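Local coordinates for manganese-containing pseudocatalase (Thermus thermophilus, PDB 2V8T), which binds two manganese ions in each subunit and probably acts as a catalase, breaking hydrogen peroxide down to water and oxygen, at residues I10-P15 with I74-A79; A24-L29 with A78-S83; V97-T102 with P283-G288; A113-A118 with N122-G127; E167-P172 with E176-L181. All coordinates share one frame; numbering follows the deposited sequence.

Interaction 1. Residues I10-P15 with I74-A79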
# COMPACT_ATOMS: atom_id res chain seq x y z
N ILE A 10 7.96 30.44 12.80
CA ILE A 10 8.47 31.67 12.21
C ILE A 10 7.35 32.28 11.39
O ILE A 10 6.44 31.57 10.94
CB ILE A 10 9.69 31.48 11.28
CG1 ILE A 10 9.44 30.49 10.18
CG2 ILE A 10 10.97 31.18 12.08
CD1 ILE A 10 10.39 30.53 9.04
N GLU A 11 7.46 33.57 11.13
CA GLU A 11 6.61 34.18 10.13
C GLU A 11 7.04 33.71 8.73
O GLU A 11 8.21 33.42 8.49
CB GLU A 11 6.43 35.65 10.17
CG GLU A 11 7.53 36.36 9.50
CD GLU A 11 8.75 36.60 10.26
OE1 GLU A 11 8.89 35.94 11.31
OE2 GLU A 11 9.57 37.46 9.90
N LEU A 12 6.07 33.67 7.82
CA LEU A 12 6.33 33.34 6.42
C LEU A 12 5.94 34.51 5.52
O LEU A 12 4.97 35.22 5.80
CB LEU A 12 5.52 32.13 6.01
CG LEU A 12 5.91 30.81 6.67
CD1 LEU A 12 4.91 29.72 6.26
CD2 LEU A 12 7.33 30.42 6.32
N PRO A 13 6.67 34.73 4.42
CA PRO A 13 6.29 35.74 3.43
C PRO A 13 5.14 35.25 2.54
O PRO A 13 4.78 34.07 2.56
CB PRO A 13 7.56 35.95 2.61
CG PRO A 13 8.18 34.57 2.62
CD PRO A 13 7.90 34.02 4.02
N MET A 14 4.60 36.15 1.73
CA MET A 14 3.47 35.85 0.85
C MET A 14 3.90 35.63 -0.57
O MET A 14 4.50 36.51 -1.12
CB MET A 14 2.61 37.10 0.91
CG MET A 14 1.31 36.96 0.22
SD MET A 14 0.37 35.53 0.88
CE MET A 14 1.41 34.08 0.82
N PRO A 15 3.58 34.45 -1.19
CA PRO A 15 3.96 34.32 -2.60
C PRO A 15 3.29 35.30 -3.49
O PRO A 15 2.17 35.72 -3.23
CB PRO A 15 3.48 32.87 -2.92
CG PRO A 15 3.50 32.18 -1.58
CD PRO A 15 3.07 33.22 -0.61
N ILE A 74 5.34 20.17 11.26
CA ILE A 74 4.31 19.78 10.29
C ILE A 74 3.43 20.98 10.00
O ILE A 74 3.00 21.21 8.86
CB ILE A 74 3.50 18.50 10.65
CG1 ILE A 74 2.67 18.60 11.91
CG2 ILE A 74 4.42 17.29 10.67
CD1 ILE A 74 1.57 17.52 11.99
N GLU A 75 3.12 21.78 11.04
CA GLU A 75 2.30 22.98 10.87
C GLU A 75 2.97 23.96 9.90
O GLU A 75 2.33 24.53 9.02
CB GLU A 75 2.08 23.59 12.26
CG GLU A 75 1.19 24.80 12.23
CD GLU A 75 1.06 25.50 13.59
OE1 GLU A 75 1.94 25.24 14.50
OE2 GLU A 75 0.12 26.31 13.71
N LEU A 76 4.28 24.20 10.12
CA LEU A 76 5.00 25.18 9.30
C LEU A 76 5.10 24.73 7.82
O LEU A 76 4.96 25.54 6.91
CB LEU A 76 6.38 25.40 9.90
CG LEU A 76 7.22 26.51 9.25
CD1 LEU A 76 6.55 27.88 9.51
CD2 LEU A 76 8.62 26.50 9.81
N VAL A 77 5.40 23.43 7.62
CA VAL A 77 5.49 22.94 6.24
C VAL A 77 4.11 22.97 5.58
O VAL A 77 4.01 23.39 4.40
CB VAL A 77 6.14 21.54 6.18
CG1 VAL A 77 6.22 21.10 4.72
CG2 VAL A 77 7.55 21.59 6.79
N ALA A 78 3.05 22.58 6.29
CA ALA A 78 1.72 22.68 5.73
C ALA A 78 1.41 24.14 5.33
O ALA A 78 0.81 24.39 4.29
CB ALA A 78 0.69 22.13 6.68
N ALA A 79 1.78 25.10 6.19
CA ALA A 79 1.54 26.52 5.89
C ALA A 79 2.26 26.96 4.64
O ALA A 79 1.75 27.79 3.87
CB ALA A 79 1.92 27.39 7.08

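Interaction 2. Residues A24-L29 with A78-S83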
# COMPACT_ATOMS: atom_id res chain seq x y z
N ALA A 24 4.03 20.72 -4.70
CA ALA A 24 4.19 19.27 -4.84
C ALA A 24 5.55 18.81 -4.39
O ALA A 24 5.67 17.73 -3.81
CB ALA A 24 3.93 18.86 -6.30
N ALA A 25 6.61 19.61 -4.64
CA ALA A 25 7.94 19.24 -4.20
C ALA A 25 8.06 19.36 -2.65
O ALA A 25 8.61 18.50 -1.98
CB ALA A 25 8.99 20.13 -4.88
N VAL A 26 7.53 20.47 -2.13
CA VAL A 26 7.57 20.70 -0.69
C VAL A 26 6.80 19.62 0.08
O VAL A 26 7.13 19.31 1.22
CB VAL A 26 7.11 22.14 -0.34
CG1 VAL A 26 7.03 22.34 1.18
CG2 VAL A 26 8.09 23.15 -0.95
N GLN A 27 5.80 18.98 -0.57
CA GLN A 27 5.15 17.84 0.07
C GLN A 27 6.14 16.77 0.53
O GLN A 27 5.85 16.08 1.51
CB GLN A 27 4.10 17.22 -0.86
CG GLN A 27 2.80 17.98 -0.97
CD GLN A 27 1.82 17.90 0.19
OE1 GLN A 27 0.78 18.60 0.16
NE2 GLN A 27 2.08 17.08 1.19
N ALA A 28 7.26 16.56 -0.17
CA ALA A 28 8.22 15.58 0.32
C ALA A 28 8.63 15.84 1.77
O ALA A 28 8.94 14.92 2.52
CB ALA A 28 9.50 15.56 -0.54
N LEU A 29 8.68 17.12 2.12
CA LEU A 29 9.13 17.57 3.43
C LEU A 29 8.02 17.50 4.48
O LEU A 29 8.27 17.75 5.66
CB LEU A 29 9.67 19.01 3.35
CG LEU A 29 10.70 19.23 2.22
CD1 LEU A 29 11.23 20.66 2.31
CD2 LEU A 29 11.83 18.21 2.27
N ALA A 78 3.05 22.58 6.29
CA ALA A 78 1.72 22.68 5.73
C ALA A 78 1.41 24.14 5.33
O ALA A 78 0.81 24.39 4.29
CB ALA A 78 0.69 22.13 6.68
N ALA A 79 1.78 25.10 6.19
CA ALA A 79 1.54 26.52 5.89
C ALA A 79 2.26 26.96 4.64
O ALA A 79 1.75 27.79 3.87
CB ALA A 79 1.92 27.39 7.08
N THR A 80 3.47 26.43 4.42
CA THR A 80 4.24 26.74 3.24
C THR A 80 3.53 26.22 1.97
O THR A 80 3.38 26.93 0.99
CB THR A 80 5.66 26.14 3.37
OG1 THR A 80 6.30 26.66 4.53
CG2 THR A 80 6.50 26.43 2.17
N ILE A 81 3.13 24.95 2.03
CA ILE A 81 2.36 24.36 0.93
C ILE A 81 1.09 25.14 0.67
O ILE A 81 0.76 25.46 -0.48
CB ILE A 81 2.10 22.86 1.23
CG1 ILE A 81 3.42 22.10 1.20
CG2 ILE A 81 1.06 22.29 0.30
CD1 ILE A 81 3.36 20.76 1.90
N ASN A 82 0.36 25.46 1.73
CA ASN A 82 -0.89 26.19 1.57
C ASN A 82 -0.65 27.56 0.95
O ASN A 82 -1.46 28.05 0.16
CB ASN A 82 -1.63 26.29 2.88
CG ASN A 82 -2.18 24.95 3.32
OD1 ASN A 82 -2.44 24.08 2.48
ND2 ASN A 82 -2.39 24.79 4.64
N SER A 83 0.44 28.22 1.33
CA SER A 83 0.81 29.49 0.76
C SER A 83 1.03 29.38 -0.74
O SER A 83 0.61 30.26 -1.51
CB SER A 83 2.07 30.04 1.43
OG SER A 83 1.88 30.39 2.78

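Interaction 3. Residues V97-T102 with P283-G288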
# COMPACT_ATOMS: atom_id res chain seq x y z
N VAL A 97 -16.34 34.03 -10.06
CA VAL A 97 -15.85 32.75 -10.57
C VAL A 97 -16.99 31.89 -11.12
O VAL A 97 -17.99 31.68 -10.43
CB VAL A 97 -15.07 32.02 -9.46
CG1 VAL A 97 -14.65 30.63 -9.93
CG2 VAL A 97 -13.85 32.85 -9.04
N ASP A 98 -16.84 31.43 -12.34
CA ASP A 98 -17.86 30.66 -13.04
C ASP A 98 -17.32 29.23 -13.26
O ASP A 98 -16.41 29.05 -14.07
CB ASP A 98 -18.15 31.29 -14.39
CG ASP A 98 -19.25 30.57 -15.15
OD1 ASP A 98 -19.70 29.50 -14.77
OD2 ASP A 98 -19.78 31.19 -16.09
N PRO A 99 -17.86 28.19 -12.63
CA PRO A 99 -17.35 26.82 -12.87
C PRO A 99 -17.39 26.39 -14.29
O PRO A 99 -16.60 25.50 -14.67
CB PRO A 99 -18.23 25.92 -12.02
CG PRO A 99 -18.61 26.79 -10.96
CD PRO A 99 -18.85 28.21 -11.55
N ALA A 100 -18.31 26.93 -15.07
CA ALA A 100 -18.42 26.54 -16.43
C ALA A 100 -17.26 27.04 -17.31
O ALA A 100 -17.09 26.61 -18.45
CB ALA A 100 -19.77 27.01 -17.04
N SER A 101 -16.44 27.97 -16.79
CA SER A 101 -15.33 28.55 -17.53
C SER A 101 -13.98 27.86 -17.30
O SER A 101 -12.93 28.50 -17.52
CB SER A 101 -15.17 30.02 -17.10
OG SER A 101 -14.55 30.06 -15.72
N THR A 102 -13.99 26.68 -16.77
CA THR A 102 -12.76 25.92 -16.49
C THR A 102 -11.73 26.71 -15.65
O THR A 102 -10.53 26.83 -15.99
CB THR A 102 -12.15 25.42 -17.82
OG1 THR A 102 -13.23 25.34 -18.79
CG2 THR A 102 -11.50 24.02 -17.61
N PRO A 283 -13.72 28.40 1.65
CA PRO A 283 -14.41 27.50 2.60
C PRO A 283 -15.85 27.19 2.20
O PRO A 283 -16.47 26.29 2.79
CB PRO A 283 -14.37 28.32 3.90
CG PRO A 283 -14.41 29.76 3.44
CD PRO A 283 -13.62 29.78 2.17
N GLU A 284 -16.37 27.91 1.20
CA GLU A 284 -17.67 27.67 0.60
C GLU A 284 -17.60 28.28 -0.79
O GLU A 284 -16.74 29.15 -1.05
CB GLU A 284 -18.79 28.28 1.47
CG GLU A 284 -20.23 27.96 1.03
CD GLU A 284 -20.45 26.47 0.87
OE1 GLU A 284 -20.93 25.82 1.86
OE2 GLU A 284 -20.12 25.94 -0.24
N PHE A 285 -18.54 27.90 -1.68
CA PHE A 285 -18.56 28.53 -3.00
C PHE A 285 -18.69 30.05 -2.89
O PHE A 285 -17.86 30.79 -3.43
CB PHE A 285 -19.69 27.93 -3.85
CG PHE A 285 -19.82 28.50 -5.21
CD1 PHE A 285 -18.72 28.59 -6.09
CD2 PHE A 285 -21.05 28.90 -5.67
CE1 PHE A 285 -18.86 29.16 -7.37
CE2 PHE A 285 -21.19 29.40 -6.96
CZ PHE A 285 -20.09 29.54 -7.80
N HIS A 286 -19.75 30.50 -2.21
CA HIS A 286 -20.04 31.93 -1.93
C HIS A 286 -20.16 31.99 -0.38
O HIS A 286 -21.23 31.69 0.14
CB HIS A 286 -21.37 32.35 -2.59
CG HIS A 286 -21.26 32.42 -4.08
ND1 HIS A 286 -22.36 32.44 -4.91
CD2 HIS A 286 -20.17 32.43 -4.91
CE1 HIS A 286 -21.97 32.53 -6.17
NE2 HIS A 286 -20.64 32.55 -6.21
N PRO A 287 -19.08 32.39 0.32
CA PRO A 287 -19.08 32.24 1.78
C PRO A 287 -19.74 33.36 2.57
O PRO A 287 -19.77 33.30 3.79
CB PRO A 287 -17.59 32.18 2.10
CG PRO A 287 -16.95 33.03 1.02
CD PRO A 287 -17.74 32.68 -0.19
N GLY A 288 -20.31 34.37 1.87
CA GLY A 288 -20.85 35.49 2.62
C GLY A 288 -21.92 35.11 3.62
O GLY A 288 -21.96 35.69 4.72
O HOH W 1 -18.88 33.07 -8.25

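Interaction 4. Residues A113-A118 with N122-G127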
# COMPACT_ATOMS: atom_id res chain seq x y z
N ALA A 113 -2.38 16.74 -9.08
CA ALA A 113 -3.76 17.13 -9.26
C ALA A 113 -4.58 16.91 -7.97
O ALA A 113 -5.62 17.55 -7.81
CB ALA A 113 -4.39 16.33 -10.44
N ALA A 114 -4.15 16.01 -7.10
CA ALA A 114 -4.87 15.74 -5.87
C ALA A 114 -5.02 17.00 -5.01
O ALA A 114 -6.04 17.15 -4.34
CB ALA A 114 -4.22 14.63 -5.08
N HIS A 115 -4.02 17.89 -5.02
CA HIS A 115 -4.12 19.15 -4.30
C HIS A 115 -5.39 19.92 -4.62
O HIS A 115 -5.85 20.70 -3.80
CB HIS A 115 -2.92 20.05 -4.66
CG HIS A 115 -1.69 19.77 -3.89
ND1 HIS A 115 -0.44 20.07 -4.42
CD2 HIS A 115 -1.54 19.34 -2.60
CE1 HIS A 115 0.42 19.81 -3.44
NE2 HIS A 115 -0.19 19.38 -2.33
N PHE A 116 -5.90 19.75 -5.87
CA PHE A 116 -7.03 20.51 -6.38
C PHE A 116 -8.33 19.70 -6.45
O PHE A 116 -9.39 20.28 -6.64
CB PHE A 116 -6.68 21.08 -7.75
CG PHE A 116 -5.53 22.02 -7.68
CD1 PHE A 116 -5.80 23.37 -7.35
CD2 PHE A 116 -4.25 21.61 -7.90
CE1 PHE A 116 -4.81 24.27 -7.18
CE2 PHE A 116 -3.19 22.53 -7.71
CZ PHE A 116 -3.53 23.86 -7.35
N ILE A 117 -8.25 18.38 -6.36
CA ILE A 117 -9.42 17.49 -6.39
C ILE A 117 -9.77 17.02 -4.98
O ILE A 117 -10.84 17.31 -4.47
CB ILE A 117 -9.20 16.30 -7.36
CG1 ILE A 117 -8.88 16.77 -8.78
CG2 ILE A 117 -10.41 15.37 -7.29
CD1 ILE A 117 -8.39 15.66 -9.69
N ALA A 118 -8.87 16.28 -4.35
CA ALA A 118 -9.09 15.84 -2.98
C ALA A 118 -8.97 17.01 -2.00
O ALA A 118 -9.75 17.14 -1.06
CB ALA A 118 -8.07 14.77 -2.59
N ASN A 122 -5.16 22.68 -1.09
CA ASN A 122 -4.52 22.69 0.23
C ASN A 122 -3.64 21.44 0.38
O ASN A 122 -3.69 20.49 -0.40
CB ASN A 122 -5.55 22.84 1.36
CG ASN A 122 -6.65 21.81 1.40
OD1 ASN A 122 -6.35 20.53 1.49
ND2 ASN A 122 -7.86 22.19 1.33
N SER A 123 -2.84 21.49 1.46
CA SER A 123 -1.91 20.42 1.77
C SER A 123 -2.63 19.11 2.02
O SER A 123 -3.79 19.07 2.45
CB SER A 123 -1.07 20.78 3.01
OG SER A 123 -1.75 20.64 4.23
N LEU A 124 -1.90 18.02 1.74
CA LEU A 124 -2.36 16.66 1.94
C LEU A 124 -1.29 15.87 2.67
O LEU A 124 -0.14 16.29 2.78
CB LEU A 124 -2.73 16.00 0.59
CG LEU A 124 -3.86 16.72 -0.18
CD1 LEU A 124 -3.93 16.15 -1.60
CD2 LEU A 124 -5.20 16.59 0.52
N VAL A 125 -1.64 14.69 3.18
CA VAL A 125 -0.72 13.92 4.05
C VAL A 125 0.08 12.91 3.19
O VAL A 125 -0.15 11.70 3.21
CB VAL A 125 -1.48 13.24 5.19
CG1 VAL A 125 -0.47 12.74 6.23
CG2 VAL A 125 -2.46 14.20 5.86
N MET A 126 0.97 13.47 2.37
CA MET A 126 1.59 12.74 1.29
C MET A 126 2.94 13.39 0.95
O MET A 126 3.27 14.49 1.39
CB MET A 126 0.71 12.69 0.03
CG MET A 126 0.46 14.07 -0.54
SD MET A 126 -0.50 14.07 -2.10
CE MET A 126 -1.86 13.00 -1.79
N GLY A 127 3.70 12.67 0.13
CA GLY A 127 4.99 13.16 -0.36
C GLY A 127 4.91 13.71 -1.78
O GLY A 127 3.85 14.03 -2.31

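Interaction 5. Residues E167-P172 with E176-L181. With SO4 (sulfate ion), chain H.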
# COMPACT_ATOMS: atom_id res chain seq x y z
N GLU A 167 16.91 23.45 -3.50
CA GLU A 167 17.55 23.62 -4.79
C GLU A 167 16.61 23.53 -5.98
O GLU A 167 17.02 23.83 -7.12
CB GLU A 167 18.69 22.61 -4.93
CG GLU A 167 19.84 22.90 -3.96
CD GLU A 167 20.94 21.92 -4.18
OE1 GLU A 167 20.57 20.69 -4.03
OE2 GLU A 167 22.09 22.23 -4.45
N MET A 168 15.35 23.11 -5.74
CA MET A 168 14.32 23.03 -6.77
C MET A 168 13.41 24.26 -6.79
O MET A 168 12.75 24.48 -7.80
CB MET A 168 13.46 21.74 -6.54
CG MET A 168 14.25 20.46 -6.67
SD MET A 168 13.37 18.98 -6.00
CE MET A 168 11.92 18.88 -7.14
N THR A 169 13.27 24.94 -5.66
CA THR A 169 12.20 25.91 -5.45
C THR A 169 12.85 27.26 -5.16
O THR A 169 13.52 27.39 -4.16
CB THR A 169 11.21 25.49 -4.29
OG1 THR A 169 11.93 25.30 -3.08
CG2 THR A 169 10.43 24.19 -4.70
N ASP A 170 12.53 28.29 -5.93
CA ASP A 170 13.00 29.61 -5.70
C ASP A 170 12.03 30.50 -4.91
O ASP A 170 12.34 31.64 -4.63
CB ASP A 170 13.44 30.29 -7.01
CG ASP A 170 12.34 30.52 -7.99
OD1 ASP A 170 11.14 30.23 -7.72
OD2 ASP A 170 12.63 30.98 -9.13
N ASN A 171 10.92 29.96 -4.50
CA ASN A 171 9.90 30.73 -3.86
C ASN A 171 10.36 31.14 -2.46
O ASN A 171 10.70 30.28 -1.66
CB ASN A 171 8.61 29.88 -3.70
CG ASN A 171 8.20 29.20 -4.93
OD1 ASN A 171 8.81 28.14 -5.24
ND2 ASN A 171 7.25 29.72 -5.66
N PRO A 172 10.30 32.44 -2.12
CA PRO A 172 10.74 32.83 -0.76
C PRO A 172 10.04 32.11 0.35
O PRO A 172 10.65 31.85 1.40
CB PRO A 172 10.48 34.36 -0.75
CG PRO A 172 10.73 34.74 -2.20
CD PRO A 172 10.10 33.62 -3.00
N GLU A 176 12.45 30.35 3.04
CA GLU A 176 12.44 30.76 4.45
C GLU A 176 12.16 29.58 5.37
O GLU A 176 12.86 29.33 6.35
CB GLU A 176 11.48 31.91 4.79
CG GLU A 176 11.94 33.22 4.21
CD GLU A 176 13.24 33.79 4.75
OE1 GLU A 176 13.76 33.30 5.78
OE2 GLU A 176 13.74 34.73 4.08
N MET A 177 11.11 28.82 5.04
CA MET A 177 10.78 27.64 5.83
C MET A 177 11.96 26.68 5.85
O MET A 177 12.32 26.13 6.91
CB MET A 177 9.51 26.98 5.31
CG MET A 177 9.18 25.66 5.97
SD MET A 177 10.00 24.21 5.31
CE MET A 177 9.15 24.07 3.72
N ILE A 178 12.55 26.41 4.68
CA ILE A 178 13.60 25.41 4.62
C ILE A 178 14.83 25.91 5.35
O ILE A 178 15.49 25.17 6.08
CB ILE A 178 13.90 24.97 3.19
CG1 ILE A 178 12.71 24.22 2.60
CG2 ILE A 178 15.20 24.16 3.18
CD1 ILE A 178 12.78 24.00 1.10
N GLY A 179 15.20 27.19 5.14
CA GLY A 179 16.35 27.70 5.86
C GLY A 179 16.19 27.54 7.38
O GLY A 179 17.14 27.17 8.08
N TYR A 180 15.01 27.85 7.86
CA TYR A 180 14.74 27.72 9.30
C TYR A 180 14.85 26.26 9.75
O TYR A 180 15.50 25.95 10.76
CB TYR A 180 13.38 28.32 9.65
CG TYR A 180 13.11 28.30 11.12
CD1 TYR A 180 13.81 29.14 11.97
CD2 TYR A 180 12.18 27.47 11.70
CE1 TYR A 180 13.61 29.17 13.35
CE2 TYR A 180 12.00 27.49 13.12
CZ TYR A 180 12.71 28.37 13.90
OH TYR A 180 12.50 28.34 15.29
N LEU A 181 14.21 25.37 9.00
CA LEU A 181 14.21 23.96 9.41
C LEU A 181 15.54 23.27 9.18
O LEU A 181 15.81 22.26 9.84
CB LEU A 181 13.03 23.23 8.79
CG LEU A 181 11.65 23.72 9.27
CD1 LEU A 181 10.55 22.82 8.73
CD2 LEU A 181 11.55 23.82 10.81
S SO4 H . 6.92 33.56 -5.42
O1 SO4 H . 5.99 33.55 -6.56
O2 SO4 H . 6.73 34.80 -4.67
O3 SO4 H . 6.62 32.42 -4.54
O4 SO4 H . 8.29 33.46 -5.90

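Interaction 1. Residues I10-P15 with I74-A79
Leu12 and Ile10, two residues of the extended segment 10-15, settle on Leu76 and Ala79 along one face of helix 57-85, a helix of the ferritin-like bundle. Leu76 CD1 is the meeting point. It lies 4.0 Å from Ile10 CG1 and 4.1 Å from Leu12 CD1, so both loop side chains bear on this one methyl. Leu76 holds CG anti to its backbone N (chi1 -174°), which sends the isobutyl group out to the loop; there it crosses the Ile10 side chain at about a right angle. A turn further along the helix, Leu12 CD1 rests 3.9 Å from Ala79 CB. No hydrogen bond joins the segments, and the packed part is wholly apolar. The other side of the loop is quite different: Glu11 turns away from the helix into an exposed position, and Met14 is exposed as well. Leu76 lies a turn beyond the manganese ligand His73. Helix 172-200 closes the contact from another side, with Tyr180 against Ile10 and Val173 against Leu12, while Leu8 of strand 7-8 packs on Leu76 and Ala79.

Interaction 2. Residues A24-L29 with A78-S83
Gln27 NE2 donates to two backbone carbonyls, Leu124 O and Met126 O, while OE1 of the same amide accepts from His115 NE2. With both ends of the group held, its rotation is fixed, and one flat face is presented to Ile81. The methyl CD1 of Ile81 stands almost straight over Gln27 CD at 3.7 Å, touching the amide across its face rather than at its rim. A bend in the glutamine chain (chi2 -76°) brings the amide round to the helix. Beside it, Val26 and Ile81 lie alongside one another, running antiparallel, and Val26 CG1 comes to 3.6 Å from Ile81 CG1, a close apolar fit. Val26 CG1 also touches Thr80 CG2 more distantly, at 4.2 Å. Within 78-83 the carbonyl Ala79 O is doubly used: Ser83 N bonds to it at 2.9 Å in the helical pattern and Ser83 OG at 2.8 Å from the opposite face. Helix 20-26 and the turn after it thus lie against helix 57-85 in a wholly buried interface. Met177 of helix 172-200 touches both Val26 and Thr80, and Val165 of helix 144-166 also packs on Val26.

Interaction 3. Residues V97-T102 with P283-G288
Phe285 meets Val97 and Pro99 through the far end of its ring in a small contact between two loops. The apolar touch is Phe285 CZ to Pro99 CD at 4.2 Å; the same ring carbon also lies 4.0 Å from Val97 O, and both are approached obliquely. With CG anti to the backbone N (chi1 180°), the ring reaches across to the 97-102 loop. The polar link is indirect: a water donates to Val97 O at 2.7 Å and is also hydrogen-bonded to His286 NE2, again at 2.7 Å, in the plane of the imidazole. That bridge belongs to one of two deposited conformers of His286, so it may be only partly occupied. In the same conformer NE2 lies 3.2 Å above the Phe285 ring plane, offset toward its rim.

Other hydrogen bonds shape each loop from within. Asp98 OD1 accepts from Ala100 N, from above the carboxylate plane, which makes an Asx turn, and Asp98 O takes both the amide and the hydroxyl of Ser101. On the partner segment, Glu284 OE2 uses its anti lone pair for Phe285 N at 2.9 Å; Lys212 N of the fourth subunit and Asn143 ND2 of the second subunit also bond to this oxygen. Far from the manganese pair, the contact joins the loop between helices 57-85 and 114-117 to the segment that leads into helix 288-299.

Interaction 4. Residues A113-A118 with N122-G127
Leu124 pushes its CD1 methyl onto Ala114 and His115 where the short, weakly bonded helix 114-117 turns back on the loop that follows it, buried against helix 57-85; in that loop Val125 is the centre of an inverse gamma turn. The methyl sits 3.6 Å from Ala114 O and 3.8 Å from Ala114 CB, so it covers both the backbone and the side chain of one residue. Ala118 CB and Met126 CE complete the apolar patch at its margins. The His115 and Leu124 side chains pass alongside each other, pointing opposite ways, and CD2 of the imidazole is the ring atom nearest Asn122 O, which approaches obliquely. A weak hydrogen bond from Asn122 N to His115 O, 3.4 Å long with an N-H...O angle of 141°, also links the two segments.

In the next shell, the imidazole is held at NE2 from segment 24-29, and Asn82 OD1 of helix 57-85 receives Ser123 N. Other subunits also bear on the pair: Asn49 of the second subunit bonds to Ser123 OG, and Arg164 NH1 of the fourth subunit bonds to Ile117 O. In the gamma turn Met126 N bonds weakly to Leu124 O at 3.1 Å, which probably helps to place Met126 beside Ala114. Asn122 O, 3.3 Å from His115 CD2, is buried with no hydrogen-bond partner in the model.

Interaction 5. Residues E167-P172 with E176-L181
The first turn of helix 172-200, the bundle helix that later supplies the manganese ligand His188, is formed here. Pro172 O accepts from Glu176 N at 2.9 Å with an N-H...O angle of 162°, a nearly straight bond that starts the helical pattern. Proline suits this opening position, since its nitrogen has no hydrogen to offer and none is needed in the first turn. In the modelled conformer, one of two, Glu176 CG also leans back to within 3.4 Å of Pro172 O. The Glu176 chain then bends at chi2, and its carboxylate forms a salt bridge to Lys223.

Asn171 occupies the N-cap position, yet its side chain makes no capping bond. Its amide is used elsewhere: ND2 donates to O3 of a sulfate at 3.0 Å and 158°, and also bonds to Asp19 OD2. The same sulfate places O4 3.4 Å from Pro172 CD. The ion probably came from the crystallisation liquor, though the partial positive charge of a helix start would be consistent with its binding there.

Thr169 OG1 comes no closer than 4.5 Å to Ile178 CD1, a loose touch; the hydroxyl is hydrogen-bonded to Val165 O. Glu167 and Asp170 of the loop pack on Pro99 and Thr102 of the third subunit. Further in, Ile178 packs on Lys162 and Val165 of helix 144-166, and Leu181 on His73 and Val77 of helix 57-85.

Overall arrangement
Interactions 1, 2 and 5 cluster near the manganese site, their centres about 9 to 10 Å apart. The first two share helix 57-85, at Ala78 and Ala79, and interaction 5 brings helix 172-200 against both, so the early loop and helix 20-26 are packed onto two helices of the bundle that carry metal ligands. Interaction 4, centred about 10 Å from interaction 2, joins it through Gln27-His115 and Asn82-Ser123. Interaction 3 lies apart, its centre about 19 Å from that of interaction 4 and about 32 Å from that of interaction 5; along the chain it encloses both. Every contact has a neighbouring subunit of the hexamer within reach, and interaction 3 is the one farthest from the chain centre.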